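Local coordinates for protein phenylalanine ammonia-lyase (Rhodosporidium toruloides, PDB 1Y2M) that catalyses the non-oxidative deamination of L-phenylalanine and L-tyrosine to trans-cinnamic and p-coumaric acid, the committing step of phenylpropanoid pathways, as a homotetramer, at residues Ser454-Glu459 with Tyr465-Leu470; Gln558-Ala563 with Glu610-Thr615; Gly167-Arg172 with Ser219-Ala224. One frame throughout, in Å; residues are numbered along the deposited sequence.

Interaction 1: residues Ser454-Glu459 with Tyr465-Leu470; sequences SCLAAE and YHCKGL
Cys455 O and Leu456 O, successive carbonyls of the loop 454-459, are held by Cys467 N and His466 ND1 of the turn that leads into helix 468-484. Cys467 N, at the N-cap position, donates to Cys455 O over 2.8 Å. The next carbonyl, Leu456 O, takes His466 ND1 at 3.0 Å and 161° at the hydrogen; the oxygen lies at the ring edge, close to its plane, while the nitrogen stands well above the plane of the carbonyl. With CG anti to the backbone N (chi1 -173°), the His466 ring is swung to Leu456 O, and Cys467 SG sits over the middle of one ring face, 3.6 Å above its plane. Cys455 CB rests 3.6 Å from Tyr465 C, and its SG touches Lys468 CE at 4.0 Å, against the bent lysine chain. That chain carries NZ to a salt bridge with Glu496 of the second subunit; both residues are cinnamate-binding. Farther out, the Tyr529 hydroxyl pairs with His466 NE2, so both ring nitrogens are engaged and the ring's rotation is fixed, and Gln533 NE2 also binds Leu456 O. Tyr529 and Gln533 belong to the long helix 506-560, against which this region packs, with helix 691-703 touching His466 as well.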
loop_
_atom_site.group_PDB
_atom_site.type_symbol
_atom_site.label_atom_id
_atom_site.label_comp_id
_atom_site.label_asym_id
_atom_site.label_seq_id
_atom_site.Cartn_x
_atom_site.Cartn_y
_atom_site.Cartn_z
ATOM N N SER B 454 -10.401 27.017 -24.099
ATOM C CA SER B 454 -9.192 26.582 -23.372
ATOM C C SER B 454 -9.210 27.065 -21.919
ATOM O O SER B 454 -9.502 28.244 -21.639
ATOM C CB SER B 454 -7.919 27.113 -24.024
ATOM O OG SER B 454 -8.088 28.494 -24.226
ATOM N N CYS B 455 -8.981 26.142 -21.004
ATOM C CA CYS B 455 -8.913 26.414 -19.564
ATOM C C CYS B 455 -10.203 27.000 -18.990
ATOM O O CYS B 455 -10.227 27.434 -17.856
ATOM C CB CYS B 455 -7.761 27.333 -19.214
ATOM S SG CYS B 455 -6.158 26.604 -19.702
ATOM N N LEU B 456 -11.300 26.906 -19.749
ATOM C CA LEU B 456 -12.551 27.571 -19.415
ATOM C C LEU B 456 -12.363 29.078 -19.218
ATOM O O LEU B 456 -13.054 29.758 -18.428
ATOM C CB LEU B 456 -13.281 26.880 -18.254
ATOM C CG LEU B 456 -13.495 25.376 -18.361
ATOM C CD1 LEU B 456 -14.323 24.876 -17.182
ATOM C CD2 LEU B 456 -14.168 24.958 -19.632
ATOM N N ALA B 457 -11.443 29.630 -19.986
ATOM C CA ALA B 457 -11.238 31.063 -19.968
ATOM C C ALA B 457 -12.426 31.726 -20.683
ATOM O O ALA B 457 -12.814 31.286 -21.787
ATOM C CB ALA B 457 -9.967 31.391 -20.713
ATOM N N ALA B 458 -12.978 32.774 -20.095
ATOM C CA ALA B 458 -14.118 33.482 -20.703
ATOM C C ALA B 458 -13.734 34.410 -21.854
ATOM O O ALA B 458 -14.585 34.747 -22.667
ATOM C CB ALA B 458 -14.845 34.328 -19.630
ATOM N N GLU B 459 -12.502 34.888 -21.811
ATOM C CA GLU B 459 -12.006 35.868 -22.770
ATOM C C GLU B 459 -10.799 35.285 -23.481
ATOM O O GLU B 459 -10.604 34.057 -23.471
ATOM C CB GLU B 459 -11.748 37.220 -22.093
ATOM C CG GLU B 459 -13.054 37.871 -21.520
ATOM C CD GLU B 459 -13.984 38.402 -22.590
ATOM O OE1 GLU B 459 -13.534 38.705 -23.736
ATOM O OE2 GLU B 459 -15.174 38.597 -22.278
ATOM N N TYR B 465 -5.731 31.731 -18.223
ATOM C CA TYR B 465 -5.562 30.289 -18.034
ATOM C C TYR B 465 -6.503 29.754 -16.934
ATOM O O TYR B 465 -6.206 28.759 -16.268
ATOM C CB TYR B 465 -4.111 29.983 -17.658
ATOM C CG TYR B 465 -3.132 30.803 -18.438
ATOM C CD1 TYR B 465 -3.113 30.745 -19.804
ATOM C CD2 TYR B 465 -2.277 31.698 -17.786
ATOM C CE1 TYR B 465 -2.216 31.609 -20.560
ATOM C CE2 TYR B 465 -1.414 32.524 -18.480
ATOM C CZ TYR B 465 -1.380 32.483 -19.862
ATOM O OH TYR B 465 -0.491 33.315 -20.515
ATOM N N HIS B 466 -7.644 30.406 -16.791
ATOM C CA HIS B 466 -8.591 30.230 -15.724
ATOM C C HIS B 466 -8.460 28.987 -14.887
ATOM O O HIS B 466 -7.908 29.066 -13.790
ATOM C CB HIS B 466 -10.007 30.367 -16.286
ATOM C CG HIS B 466 -11.099 30.375 -15.235
ATOM N ND1 HIS B 466 -12.431 30.307 -15.574
ATOM C CD2 HIS B 466 -11.054 30.344 -13.876
ATOM C CE1 HIS B 466 -13.165 30.271 -14.475
ATOM N NE2 HIS B 466 -12.361 30.308 -13.430
ATOM N N CYS B 467 -8.934 27.824 -15.394
ATOM C CA CYS B 467 -9.036 26.588 -14.569
ATOM C C CYS B 467 -7.799 25.638 -14.637
ATOM O O CYS B 467 -7.866 24.505 -14.183
ATOM C CB CYS B 467 -10.302 25.837 -14.894
ATOM S SG CYS B 467 -11.802 26.695 -14.366
ATOM N N LYS B 468 -6.702 26.093 -15.243
ATOM C CA LYS B 468 -5.475 25.266 -15.380
ATOM C C LYS B 468 -4.920 24.841 -14.004
ATOM O O LYS B 468 -4.485 23.689 -13.798
ATOM C CB LYS B 468 -4.408 26.012 -16.179
ATOM C CG LYS B 468 -3.154 25.224 -16.387
ATOM C CD LYS B 468 -2.091 26.022 -17.082
ATOM C CE LYS B 468 -2.395 26.272 -18.537
ATOM N NZ LYS B 468 -2.243 25.055 -19.348
ATOM N N GLY B 469 -4.918 25.777 -13.048
ATOM C CA GLY B 469 -4.436 25.469 -11.735
ATOM C C GLY B 469 -5.315 24.448 -11.080
ATOM O O GLY B 469 -4.866 23.560 -10.357
ATOM N N LEU B 470 -6.608 24.573 -11.296
ATOM C CA LEU B 470 -7.569 23.609 -10.747
ATOM C C LEU B 470 -7.437 22.203 -11.360
ATOM O O LEU B 470 -7.615 21.207 -10.694
ATOM C CB LEU B 470 -8.993 24.140 -10.794
ATOM C CG LEU B 470 -9.347 25.306 -9.893
ATOM C CD1 LEU B 470 -10.806 25.769 -10.165
ATOM C CD2 LEU B 470 -9.157 24.957 -8.430
#

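Interaction 2: residues Gln558-Ala563 with Glu610-Thr615; sequences QHFGSA and EVLSST
Phe560 and Leu612 meet at about a right angle, the leucine methyl CD1 set over one face of the phenylalanine ring, shifted toward its CG end and 3.9 Å from CG. The contact joins the ends of two helices, 506-560 and 593-611, at the far tip of an elongated helical subunit, where a type I beta turn from Leu612 to Thr615 follows the second helix. Both side chains have CG anti to their carbonyl carbons (chi1 -53° in Phe560, -62° in Leu612), which brings them toward each other between the helix ends. CD1 also lies 4.0 Å from Phe560 CB, close to the root of the ring. Beyond this pair the two segments meet again where Thr615 CB stands 4.3 Å from Ala563 CB and the threonine methyl CG2 faces Ala563 O. Leu617 and Trp625 of the same chain add to the apolar cluster, and Leu619 of the third subunit packs on Leu612 and Thr615. Within the turn, Thr615 OG1 donates to a lone pair of Leu612 O over 2.8 Å. An alanine in place of Thr615 is likely to leave Leu612 O with one of its two donors in the turn and to open a gap against Ala563. The other donor is Thr615 N, 3.0 Å from Leu612 O.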
loop_
_atom_site.group_PDB
_atom_site.type_symbol
_atom_site.label_atom_id
_atom_site.label_comp_id
_atom_site.label_asym_id
_atom_site.label_seq_id
_atom_site.Cartn_x
_atom_site.Cartn_y
_atom_site.Cartn_z
ATOM N N GLN B 558 -26.270 37.783 -49.350
ATOM C CA GLN B 558 -25.818 39.091 -49.723
ATOM C C GLN B 558 -24.641 39.020 -50.690
ATOM O O GLN B 558 -24.619 39.754 -51.693
ATOM C CB GLN B 558 -25.437 39.878 -48.491
ATOM C CG GLN B 558 -24.924 41.280 -48.771
ATOM C CD GLN B 558 -24.468 42.015 -47.505
ATOM O OE1 GLN B 558 -24.265 41.404 -46.443
ATOM N NE2 GLN B 558 -24.296 43.336 -47.622
ATOM N N HIS B 559 -23.686 38.138 -50.415
ATOM C CA HIS B 559 -22.445 38.112 -51.200
ATOM C C HIS B 559 -22.560 37.296 -52.467
ATOM O O HIS B 559 -22.015 37.673 -53.495
ATOM C CB HIS B 559 -21.254 37.657 -50.321
ATOM C CG HIS B 559 -20.831 38.705 -49.348
ATOM N ND1 HIS B 559 -19.823 39.600 -49.616
ATOM C CD2 HIS B 559 -21.363 39.085 -48.165
ATOM C CE1 HIS B 559 -19.700 40.439 -48.603
ATOM N NE2 HIS B 559 -20.627 40.153 -47.710
ATOM N N PHE B 560 -23.257 36.167 -52.382
ATOM C CA PHE B 560 -23.247 35.173 -53.429
ATOM C C PHE B 560 -24.594 34.923 -54.070
ATOM O O PHE B 560 -24.662 34.221 -55.071
ATOM C CB PHE B 560 -22.769 33.845 -52.864
ATOM C CG PHE B 560 -21.438 33.910 -52.136
ATOM C CD1 PHE B 560 -20.393 34.734 -52.581
ATOM C CD2 PHE B 560 -21.238 33.141 -51.005
ATOM C CE1 PHE B 560 -19.167 34.752 -51.899
ATOM C CE2 PHE B 560 -20.037 33.170 -50.349
ATOM C CZ PHE B 560 -19.008 33.954 -50.807
ATOM N N GLY B 561 -25.667 35.500 -53.530
ATOM C CA GLY B 561 -26.996 35.170 -54.026
ATOM C C GLY B 561 -27.148 35.376 -55.533
ATOM O O GLY B 561 -27.726 34.539 -56.239
ATOM N N SER B 562 -26.619 36.473 -56.052
ATOM C CA SER B 562 -26.818 36.739 -57.477
ATOM C C SER B 562 -26.032 35.758 -58.332
ATOM O O SER B 562 -26.520 35.281 -59.336
ATOM C CB SER B 562 -26.520 38.199 -57.838
ATOM O OG SER B 562 -25.286 38.623 -57.326
ATOM N N ALA B 563 -24.820 35.422 -57.911
ATOM C CA ALA B 563 -24.034 34.428 -58.626
ATOM C C ALA B 563 -24.673 33.027 -58.582
ATOM O O ALA B 563 -24.364 32.192 -59.430
ATOM C CB ALA B 563 -22.620 34.407 -58.093
ATOM N N GLU B 610 -15.007 25.242 -53.893
ATOM C CA GLU B 610 -15.511 23.986 -54.403
ATOM C C GLU B 610 -16.980 24.099 -54.809
ATOM O O GLU B 610 -17.352 23.823 -55.943
ATOM C CB GLU B 610 -15.374 22.878 -53.372
ATOM C CG GLU B 610 -15.880 21.536 -53.829
ATOM C CD GLU B 610 -15.478 20.390 -52.897
ATOM O OE1 GLU B 610 -14.624 20.591 -51.991
ATOM O OE2 GLU B 610 -16.013 19.276 -53.085
ATOM N N VAL B 611 -17.808 24.507 -53.855
ATOM C CA VAL B 611 -19.266 24.448 -54.070
ATOM C C VAL B 611 -19.712 25.400 -55.186
ATOM O O VAL B 611 -20.592 25.078 -56.012
ATOM C CB VAL B 611 -20.023 24.716 -52.764
ATOM C CG1 VAL B 611 -21.505 24.805 -53.050
ATOM C CG2 VAL B 611 -19.730 23.613 -51.761
ATOM N N LEU B 612 -19.068 26.556 -55.247
ATOM C CA LEU B 612 -19.404 27.567 -56.234
ATOM C C LEU B 612 -18.364 27.627 -57.367
ATOM O O LEU B 612 -18.246 28.637 -58.087
ATOM C CB LEU B 612 -19.512 28.944 -55.568
ATOM C CG LEU B 612 -20.587 29.146 -54.484
ATOM C CD1 LEU B 612 -20.748 30.617 -54.174
ATOM C CD2 LEU B 612 -21.936 28.503 -54.830
ATOM N N SER B 613 -17.631 26.538 -57.571
ATOM C CA SER B 613 -16.605 26.559 -58.617
ATOM C C SER B 613 -17.159 26.820 -60.027
ATOM O O SER B 613 -16.399 27.215 -60.939
ATOM C CB SER B 613 -15.841 25.240 -58.656
ATOM O OG SER B 613 -16.720 24.237 -59.091
ATOM N N SER B 614 -18.449 26.549 -60.260
ATOM C CA SER B 614 -19.066 26.839 -61.573
ATOM C C SER B 614 -19.438 28.320 -61.828
ATOM O O SER B 614 -19.814 28.692 -62.969
ATOM C CB SER B 614 -20.318 25.984 -61.767
ATOM O OG SER B 614 -21.351 26.457 -60.923
ATOM N N THR B 615 -19.366 29.150 -60.782
ATOM C CA THR B 615 -19.860 30.531 -60.831
ATOM C C THR B 615 -18.838 31.569 -61.282
ATOM O O THR B 615 -17.641 31.305 -61.383
ATOM C CB THR B 615 -20.381 30.979 -59.467
ATOM O OG1 THR B 615 -19.276 31.164 -58.552
ATOM C CG2 THR B 615 -21.389 29.953 -58.914
#

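Interaction 3: residues Gly167-Arg172 with Ser219-Ala224; sequences GAMTIR and SYIAAA
Of the segment 219-224, Ile221 alone touches 167-172, and its two methyl ends share the work. CG2 lies 4.1 Å from Met169 CG, while CD1 comes within 4.2 Å of that same carbon and 4.3 Å from Ala168 CB, so the branched side chain sits against both neighbouring residues. This is the closer part of the contact, and it is entirely apolar. Ile221 has CG2 anti to the backbone N and its CG1 beside it (chi1 -71°), which points both branches at Met169, with CD1 reaching Ala168 as well. Met169, a selenomethionine here, touches with CG; its chain bends further out at chi3 (-78°). The motif is plain helix-to-helix packing in the mainly helical PAL/histidase fold, joining helices 162-176 and 215-225 with no hydrogen bond between the segments; the CA atoms of Met169 and Ile221, the nearest pair, are 7.8 Å apart. The loose side is the Arg172 end, where Arg172 CG stays 6.0 Å from Ile221 CG2, and Ala224 CB is 7.0 Å from Met169 SE. Other helices, rather than solvent, flank the contact: Leu195 of helix 185-197 lies on Met169, Leu191 on Ile221, and Val274 of helix 273-303 on Ala168. Arg172 turns its guanidinium elsewhere, NH2 donating to the carbonyl oxygen of Asn270.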
loop_
_atom_site.group_PDB
_atom_site.type_symbol
_atom_site.label_atom_id
_atom_site.label_comp_id
_atom_site.label_asym_id
_atom_site.label_seq_id
_atom_site.Cartn_x
_atom_site.Cartn_y
_atom_site.Cartn_z
ATOM N N GLY B 167 -20.551 11.719 19.664
ATOM C CA GLY B 167 -21.143 10.527 19.075
ATOM C C GLY B 167 -20.798 9.281 19.897
ATOM O O GLY B 167 -21.630 8.402 20.082
ATOM N N ALA B 168 -19.578 9.260 20.460
ATOM C CA ALA B 168 -19.118 8.127 21.248
ATOM C C ALA B 168 -19.880 8.011 22.539
ATOM O O ALA B 168 -20.278 6.931 22.955
ATOM C CB ALA B 168 -17.643 8.266 21.553
HETATM N N MSE B 169 -20.121 9.142 23.178
HETATM C CA MSE B 169 -20.905 9.130 24.425
HETATM C C MSE B 169 -22.317 8.649 24.174
HETATM O O MSE B 169 -22.874 7.931 25.011
HETATM C CB MSE B 169 -20.896 10.476 25.131
HETATM C CG MSE B 169 -19.499 10.827 25.535
HETATM SE SE MSE B 169 -19.508 12.373 26.822
HETATM C CE MSE B 169 -19.791 13.885 25.505
ATOM N N THR B 170 -22.902 9.037 23.044
ATOM C CA THR B 170 -24.264 8.681 22.704
ATOM C C THR B 170 -24.377 7.151 22.519
ATOM O O THR B 170 -25.274 6.462 23.035
ATOM C CB THR B 170 -24.704 9.398 21.412
ATOM O OG1 THR B 170 -24.612 10.823 21.588
ATOM C CG2 THR B 170 -26.078 9.049 21.041
ATOM N N ILE B 171 -23.463 6.619 21.689
ATOM C CA ILE B 171 -23.460 5.167 21.383
ATOM C C ILE B 171 -23.145 4.409 22.662
ATOM O O ILE B 171 -23.736 3.380 22.943
ATOM C CB ILE B 171 -22.451 4.828 20.261
ATOM C CG1 ILE B 171 -22.903 5.464 18.951
ATOM C CG2 ILE B 171 -22.140 3.362 20.171
ATOM C CD1 ILE B 171 -21.815 5.456 17.858
ATOM N N ARG B 172 -22.209 4.931 23.452
ATOM C CA ARG B 172 -21.845 4.254 24.702
ATOM C C ARG B 172 -23.076 4.103 25.592
ATOM O O ARG B 172 -23.327 3.015 26.117
ATOM C CB ARG B 172 -20.759 5.020 25.463
ATOM C CG ARG B 172 -20.460 4.453 26.834
ATOM C CD ARG B 172 -20.636 2.914 26.793
ATOM N NE ARG B 172 -19.389 2.308 26.720
ATOM C CZ ARG B 172 -19.094 1.062 26.370
ATOM N NH1 ARG B 172 -19.958 0.110 25.986
ATOM N NH2 ARG B 172 -17.838 0.784 26.420
ATOM N N SER B 219 -11.586 5.444 28.266
ATOM C CA SER B 219 -11.108 5.740 29.634
ATOM C C SER B 219 -11.086 7.222 29.928
ATOM O O SER B 219 -11.364 7.612 31.036
ATOM C CB SER B 219 -9.732 5.120 29.897
ATOM O OG SER B 219 -9.883 3.685 29.887
ATOM N N TYR B 220 -10.744 8.040 28.937
ATOM C CA TYR B 220 -10.802 9.489 29.132
ATOM C C TYR B 220 -12.234 9.941 29.387
ATOM O O TYR B 220 -12.461 10.800 30.244
ATOM C CB TYR B 220 -10.151 10.274 27.992
ATOM C CG TYR B 220 -8.645 10.262 28.059
ATOM C CD1 TYR B 220 -7.964 11.319 28.597
ATOM C CD2 TYR B 220 -7.914 9.186 27.600
ATOM C CE1 TYR B 220 -6.606 11.283 28.724
ATOM C CE2 TYR B 220 -6.526 9.156 27.692
ATOM C CZ TYR B 220 -5.888 10.214 28.252
ATOM O OH TYR B 220 -4.506 10.173 28.385
ATOM N N ILE B 221 -13.199 9.355 28.672
ATOM C CA ILE B 221 -14.597 9.696 28.932
ATOM C C ILE B 221 -15.024 9.299 30.346
ATOM O O ILE B 221 -15.609 10.108 31.085
ATOM C CB ILE B 221 -15.494 9.077 27.862
ATOM C CG1 ILE B 221 -15.262 9.805 26.559
ATOM C CG2 ILE B 221 -16.948 9.117 28.234
ATOM C CD1 ILE B 221 -15.747 9.064 25.288
ATOM N N ALA B 222 -14.660 8.106 30.766
ATOM C CA ALA B 222 -14.981 7.634 32.088
ATOM C C ALA B 222 -14.325 8.458 33.192
ATOM O O ALA B 222 -14.925 8.769 34.212
ATOM C CB ALA B 222 -14.554 6.191 32.221
ATOM N N ALA B 223 -13.069 8.828 32.973
ATOM C CA ALA B 223 -12.359 9.684 33.920
ATOM C C ALA B 223 -13.031 11.069 34.092
ATOM O O ALA B 223 -13.058 11.619 35.174
ATOM C CB ALA B 223 -10.918 9.833 33.492
ATOM N N ALA B 224 -13.537 11.614 32.985
ATOM C CA ALA B 224 -14.197 12.887 33.001
ATOM C C ALA B 224 -15.485 12.827 33.845
ATOM O O ALA B 224 -15.637 13.660 34.759
ATOM C CB ALA B 224 -14.460 13.389 31.618
#

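Interactions 1 and 3 are buried and interaction 2 is partly so, at the far tip of the chain. Helix 506-560 ties two of them together: its end carries Phe560 of interaction 2, while Tyr529 and Gln533, farther back along it, back up interaction 1, whose centre is about 40 Å from that of interaction 2. Interaction 3 lies on the opposite side of the chain's centre, about 86 Å from interaction 2 between centres, and shares no helix with either. The chemistry follows the place: loop carbonyls bound by hydrogen bonds at 454-459 with 465-470, a ring and methyls beside a turn at 558-563 with 610-615, and purely apolar helix faces at 167-172 with 219-224. Interactions 1 and 2 also meet neighbouring subunits.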